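Local structure of agmatine ureohydrolase (Thermoplasma volcanium GSS1, 3PZL) at residues Ile25-Asn30 with Gly63-Leu68; Tyr73-Asp78 with Asp253-Ile258. The protein probably hydrolyses agmatine as a member of the arginase family, in a hexameric enzyme that binds two manganese ions per subunit. All blocks are in the same frame, centred on the assembly; numbering follows the deposited sequence.

Contact 1 (Ile25-Asn30 with Gly63-Leu68); sequences IADAVN and GAYVNL
Tyr65 sends its ring to Ile25 and Asp27 from helix 57-65, with CG anti to the backbone N (chi1 -164°); Ile25 CG2, likewise anti to its own N, rises to meet the ring. That methyl lies almost exactly on the ring normal, 3.8 Å from the centroid of the Tyr65 ring and 4° off the perpendicular, a CH-pi contact centred on one face. Beyond it the backbone turns: residues 25-28 form a type I beta turn, closed by a bond from Ala28 N to Ile25 O, which carries Asp27 round to the phenol end. There Tyr65 OH donates to Asp27 OD2, the oxygen lying at the ring edge and in its plane, while the carboxylate stands nearly upright to the ring at 84°. Ala26 adds a looser touch, its CB 4.1 Å from Tyr65 CD2. The phenol oxygen is also hydrogen-bonded to Gln291 NE2, and Ser70 OG holds the other carboxylate oxygen, Asp27 OD1, so both polar groups of this largely buried contact have second partners. The arrangement is structural packing away from the manganese site: it fastens the loop between strands 20-21 and 37-42 to the region of helix 57-65, with Met84 of strand 84-90 against both Asp27 and Tyr65, and Leu290 of helix 281-303 against Ile25.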
loop_
_atom_site.group_PDB
_atom_site.type_symbol
_atom_site.label_atom_id
_atom_site.label_comp_id
_atom_site.label_asym_id
_atom_site.label_seq_id
_atom_site.Cartn_x
_atom_site.Cartn_y
_atom_site.Cartn_z
ATOM N N ILE B 25 0.010 -13.288 22.942
ATOM C CA ILE B 25 -1.404 -13.547 22.800
ATOM C C ILE B 25 -2.137 -13.164 24.079
ATOM O O ILE B 25 -1.854 -13.684 25.158
ATOM C CB ILE B 25 -1.652 -14.998 22.433
ATOM C CG1 ILE B 25 -1.137 -15.223 21.010
ATOM C CG2 ILE B 25 -3.161 -15.312 22.577
ATOM C CD1 ILE B 25 -1.616 -16.507 20.351
ATOM N N ALA B 26 -3.093 -12.266 23.949
ATOM C CA ALA B 26 -3.647 -11.607 25.117
ATOM C C ALA B 26 -4.198 -12.572 26.151
ATOM O O ALA B 26 -4.208 -12.266 27.332
ATOM C CB ALA B 26 -4.698 -10.605 24.701
ATOM N N ASP B 27 -4.643 -13.740 25.711
ATOM C CA ASP B 27 -5.269 -14.690 26.618
ATOM C C ASP B 27 -4.275 -15.708 27.122
ATOM O O ASP B 27 -4.552 -16.434 28.078
ATOM C CB ASP B 27 -6.527 -15.330 25.997
ATOM C CG ASP B 27 -7.634 -14.277 25.645
ATOM O OD1 ASP B 27 -7.676 -13.192 26.286
ATOM O OD2 ASP B 27 -8.460 -14.530 24.725
ATOM N N ALA B 28 -3.104 -15.758 26.503
ATOM C CA ALA B 28 -2.056 -16.677 26.962
ATOM C C ALA B 28 -1.493 -16.211 28.302
ATOM O O ALA B 28 -0.377 -15.677 28.373
ATOM C CB ALA B 28 -0.970 -16.794 25.948
ATOM N N VAL B 29 -2.280 -16.430 29.355
ATOM C CA VAL B 29 -1.998 -15.900 30.681
ATOM C C VAL B 29 -1.106 -16.805 31.554
ATOM O O VAL B 29 -0.409 -16.323 32.431
ATOM C CB VAL B 29 -3.317 -15.522 31.400
ATOM C CG1 VAL B 29 -3.084 -15.272 32.888
ATOM C CG2 VAL B 29 -3.852 -14.260 30.785
ATOM N N ASN B 30 -1.108 -18.104 31.300
ATOM C CA ASN B 30 -0.415 -19.032 32.179
ATOM C C ASN B 30 1.012 -19.286 31.753
ATOM O O ASN B 30 1.354 -19.099 30.589
ATOM C CB ASN B 30 -1.170 -20.339 32.248
ATOM C CG ASN B 30 -2.647 -20.133 32.229
ATOM O OD1 ASN B 30 -3.252 -19.724 33.212
ATOM N ND2 ASN B 30 -3.235 -20.388 31.092
ATOM N N GLY B 63 -0.744 -9.569 17.132
ATOM C CA GLY B 63 -1.240 -8.216 16.997
ATOM C C GLY B 63 -2.710 -8.140 16.680
ATOM O O GLY B 63 -3.380 -7.241 17.186
ATOM N N ALA B 64 -3.207 -9.061 15.844
ATOM C CA ALA B 64 -4.628 -9.118 15.491
ATOM C C ALA B 64 -5.465 -9.634 16.653
ATOM O O ALA B 64 -6.660 -9.298 16.767
ATOM C CB ALA B 64 -4.808 -10.001 14.347
ATOM N N TYR B 65 -4.859 -10.449 17.527
ATOM C CA TYR B 65 -5.635 -11.083 18.555
ATOM C C TYR B 65 -6.294 -10.042 19.451
ATOM O O TYR B 65 -7.359 -10.290 19.988
ATOM C CB TYR B 65 -4.790 -12.023 19.375
ATOM C CG TYR B 65 -5.594 -13.002 20.215
ATOM C CD1 TYR B 65 -5.835 -14.320 19.775
ATOM C CD2 TYR B 65 -6.091 -12.628 21.438
ATOM C CE1 TYR B 65 -6.558 -15.223 20.551
ATOM C CE2 TYR B 65 -6.812 -13.520 22.227
ATOM C CZ TYR B 65 -7.050 -14.807 21.781
ATOM O OH TYR B 65 -7.769 -15.634 22.596
ATOM N N VAL B 66 -5.688 -8.872 19.574
ATOM C CA VAL B 66 -6.217 -7.833 20.436
ATOM C C VAL B 66 -7.639 -7.432 20.031
ATOM O O VAL B 66 -8.461 -7.098 20.892
ATOM C CB VAL B 66 -5.250 -6.568 20.544
ATOM C CG1 VAL B 66 -3.866 -6.964 21.077
ATOM C CG2 VAL B 66 -5.090 -5.852 19.209
ATOM N N ASN B 67 -7.929 -7.512 18.728
ATOM C CA ASN B 67 -9.278 -7.251 18.217
ATOM C C ASN B 67 -10.345 -8.305 18.579
ATOM O O ASN B 67 -11.550 -8.046 18.452
ATOM C CB ASN B 67 -9.258 -7.001 16.714
ATOM C CG ASN B 67 -10.560 -6.428 16.213
ATOM O OD1 ASN B 67 -11.152 -5.537 16.859
ATOM N ND2 ASN B 67 -11.050 -6.950 15.078
ATOM N N LEU B 68 -9.919 -9.474 19.059
ATOM C CA LEU B 68 -10.850 -10.551 19.378
ATOM C C LEU B 68 -11.276 -10.491 20.828
ATOM O O LEU B 68 -10.513 -10.042 21.687
ATOM C CB LEU B 68 -10.210 -11.926 19.095
ATOM C CG LEU B 68 -9.744 -12.219 17.675
ATOM C CD1 LEU B 68 -8.849 -13.398 17.647
ATOM C CD2 LEU B 68 -10.899 -12.399 16.696
#

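Contact 2 (Tyr73-Asp78 with Asp253-Ile258); sequences YSYGID and DVRRLI
The turn of the small antiparallel hairpin formed by strands 71-72 and 77-78 meets helix 251-261 through Ser74, Tyr75 and Arg255. Arg255 has its CG anti to the backbone N (chi1 173°) and a chain extended from CG to NE, which carries its guanidinium across to the turn. Ser74 CB comes to the guanidinium edge, near its plane, 3.5 Å from Arg255 NH2. Tyr75 and Arg255 extend toward each other from opposite directions, and the Tyr75 hydroxyl lies over one face of the guanidinium, with Tyr75 OH 3.7 Å from Arg255 CZ. Ring and guanidinium planes are inclined by 40°, so the two groups do not stack flat, and the contact is van der Waals packing without a hydrogen bond between the segments. The hairpin carries a G1 beta bulge, in which Gly76 and Ile77 both face a single residue of strand 71-72; Gly76 takes a positive phi (62°), a conformation that favours glycine. With Arg255 exchanged for alanine, the Tyr75 hydroxyl and Ser74 CB are likely to lose the flat group they pack on, and Phe203 of the second subunit its cation-pi partner. That aromatic residue also packs on Ser74, while Phe247 of the same neighbouring subunit lies against Arg255. Within the chain, Tyr75 rests on Val292, Ala295 and Ser296 of helix 281-303.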
loop_
_atom_site.group_PDB
_atom_site.type_symbol
_atom_site.label_atom_id
_atom_site.label_comp_id
_atom_site.label_asym_id
_atom_site.label_seq_id
_atom_site.Cartn_x
_atom_site.Cartn_y
_atom_site.Cartn_z
ATOM N N TYR B 73 -18.346 -16.770 21.499
ATOM C CA TYR B 73 -19.803 -16.809 21.572
ATOM C C TYR B 73 -20.390 -18.152 21.129
ATOM O O TYR B 73 -21.255 -18.717 21.784
ATOM C CB TYR B 73 -20.345 -15.660 20.719
ATOM C CG TYR B 73 -21.830 -15.549 20.667
ATOM C CD1 TYR B 73 -22.508 -15.556 19.444
ATOM C CD2 TYR B 73 -22.570 -15.407 21.848
ATOM C CE1 TYR B 73 -23.900 -15.441 19.409
ATOM C CE2 TYR B 73 -23.958 -15.304 21.818
ATOM C CZ TYR B 73 -24.609 -15.327 20.609
ATOM O OH TYR B 73 -25.979 -15.227 20.617
ATOM N N SER B 74 -19.891 -18.670 20.022
ATOM C CA SER B 74 -20.444 -19.846 19.421
ATOM C C SER B 74 -20.107 -21.120 20.184
ATOM O O SER B 74 -20.612 -22.183 19.878
ATOM C CB SER B 74 -19.935 -19.955 18.000
ATOM O OG SER B 74 -20.281 -18.793 17.288
ATOM N N TYR B 75 -19.232 -21.036 21.163
ATOM C CA TYR B 75 -18.879 -22.222 21.923
ATOM C C TYR B 75 -19.145 -22.076 23.417
ATOM O O TYR B 75 -19.171 -23.049 24.145
ATOM C CB TYR B 75 -17.445 -22.590 21.636
ATOM C CG TYR B 75 -17.199 -22.858 20.169
ATOM C CD1 TYR B 75 -17.602 -24.054 19.575
ATOM C CD2 TYR B 75 -16.557 -21.923 19.378
ATOM C CE1 TYR B 75 -17.380 -24.302 18.227
ATOM C CE2 TYR B 75 -16.318 -22.148 18.042
ATOM C CZ TYR B 75 -16.728 -23.342 17.466
ATOM O OH TYR B 75 -16.487 -23.552 16.116
ATOM N N GLY B 76 -19.378 -20.844 23.849
ATOM C CA GLY B 76 -19.644 -20.565 25.241
ATOM C C GLY B 76 -18.470 -20.938 26.101
ATOM O O GLY B 76 -18.650 -21.553 27.139
ATOM N N ILE B 77 -17.277 -20.561 25.649
ATOM C CA ILE B 77 -16.025 -20.875 26.308
ATOM C C ILE B 77 -15.216 -19.612 26.474
ATOM O O ILE B 77 -14.965 -18.891 25.496
ATOM C CB ILE B 77 -15.207 -21.850 25.471
ATOM C CG1 ILE B 77 -15.911 -23.214 25.430
ATOM C CG2 ILE B 77 -13.748 -21.944 25.979
ATOM C CD1 ILE B 77 -15.977 -23.924 26.804
ATOM N N ASP B 78 -14.814 -19.360 27.721
ATOM C CA ASP B 78 -13.941 -18.244 28.070
ATOM C C ASP B 78 -12.480 -18.697 27.927
ATOM O O ASP B 78 -12.004 -19.584 28.647
ATOM C CB ASP B 78 -14.253 -17.763 29.494
ATOM C CG ASP B 78 -13.292 -16.693 29.988
ATOM O OD1 ASP B 78 -12.631 -16.015 29.163
ATOM O OD2 ASP B 78 -13.211 -16.523 31.227
ATOM N N ASP B 253 -15.378 -23.496 5.862
ATOM C CA ASP B 253 -15.102 -24.923 5.658
ATOM C C ASP B 253 -13.994 -25.371 6.610
ATOM O O ASP B 253 -14.044 -26.486 7.123
ATOM C CB ASP B 253 -14.723 -25.277 4.207
ATOM C CG ASP B 253 -15.917 -25.238 3.221
ATOM O OD1 ASP B 253 -17.088 -25.582 3.578
ATOM O OD2 ASP B 253 -15.664 -24.851 2.050
ATOM N N VAL B 254 -13.015 -24.502 6.860
ATOM C CA VAL B 254 -11.887 -24.878 7.664
ATOM C C VAL B 254 -12.318 -24.844 9.101
ATOM O O VAL B 254 -11.805 -25.605 9.931
ATOM C CB VAL B 254 -10.678 -23.979 7.406
ATOM C CG1 VAL B 254 -9.557 -24.269 8.354
ATOM C CG2 VAL B 254 -10.177 -24.174 5.985
ATOM N N ARG B 255 -13.289 -23.985 9.404
ATOM C CA ARG B 255 -13.740 -23.808 10.778
ATOM C C ARG B 255 -14.479 -25.046 11.175
ATOM O O ARG B 255 -14.282 -25.564 12.265
ATOM C CB ARG B 255 -14.627 -22.564 10.909
ATOM C CG ARG B 255 -15.304 -22.363 12.278
ATOM C CD ARG B 255 -16.333 -21.231 12.187
ATOM N NE ARG B 255 -17.066 -20.958 13.443
ATOM C CZ ARG B 255 -18.306 -21.392 13.693
ATOM N NH1 ARG B 255 -18.908 -22.140 12.795
ATOM N NH2 ARG B 255 -18.937 -21.096 14.832
ATOM N N ARG B 256 -15.308 -25.540 10.268
ATOM C CA ARG B 256 -16.090 -26.737 10.513
ATOM C C ARG B 256 -15.166 -27.922 10.688
ATOM O O ARG B 256 -15.383 -28.760 11.537
ATOM C CB ARG B 256 -17.099 -26.942 9.371
ATOM C CG ARG B 256 -18.006 -28.139 9.518
ATOM C CD ARG B 256 -18.997 -28.001 10.655
ATOM N NE ARG B 256 -19.768 -29.227 10.810
ATOM C CZ ARG B 256 -20.681 -29.435 11.751
ATOM N NH1 ARG B 256 -20.922 -28.503 12.655
ATOM N NH2 ARG B 256 -21.319 -30.600 11.807
ATOM N N LEU B 257 -14.117 -27.983 9.896
ATOM C CA LEU B 257 -13.124 -29.044 10.043
ATOM C C LEU B 257 -12.515 -29.078 11.444
ATOM O O LEU B 257 -12.284 -30.141 12.002
ATOM C CB LEU B 257 -12.007 -28.949 8.982
ATOM C CG LEU B 257 -11.029 -30.156 8.992
ATOM C CD1 LEU B 257 -10.492 -30.531 7.672
ATOM C CD2 LEU B 257 -9.894 -29.909 9.900
ATOM N N ILE B 258 -12.285 -27.909 12.011
ATOM C CA ILE B 258 -11.638 -27.786 13.289
ATOM C C ILE B 258 -12.623 -28.036 14.409
ATOM O O ILE B 258 -12.366 -28.848 15.298
ATOM C CB ILE B 258 -10.973 -26.404 13.422
ATOM C CG1 ILE B 258 -9.894 -26.240 12.326
ATOM C CG2 ILE B 258 -10.381 -26.223 14.803
ATOM C CD1 ILE B 258 -9.347 -24.868 12.171
#

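The two contacts follow one another in the sequence: residues 25-30 and 63-68 come first, and the 73-78 turn and strand follow a few residues later, whereas their partner helix 251-261 belongs to the C-terminal part. The centres of the contacts lie about 17 Å apart and their nearest atoms about 6 Å, so they do not touch. Helix 281-303 is common ground, packing against both. It thereby ties early segments of the chain to late ones around the eight-stranded parallel sheet of the arginase fold. Both contacts also touch the second subunit, which places them beside an interface of the six-chain assembly and away from the manganese ions.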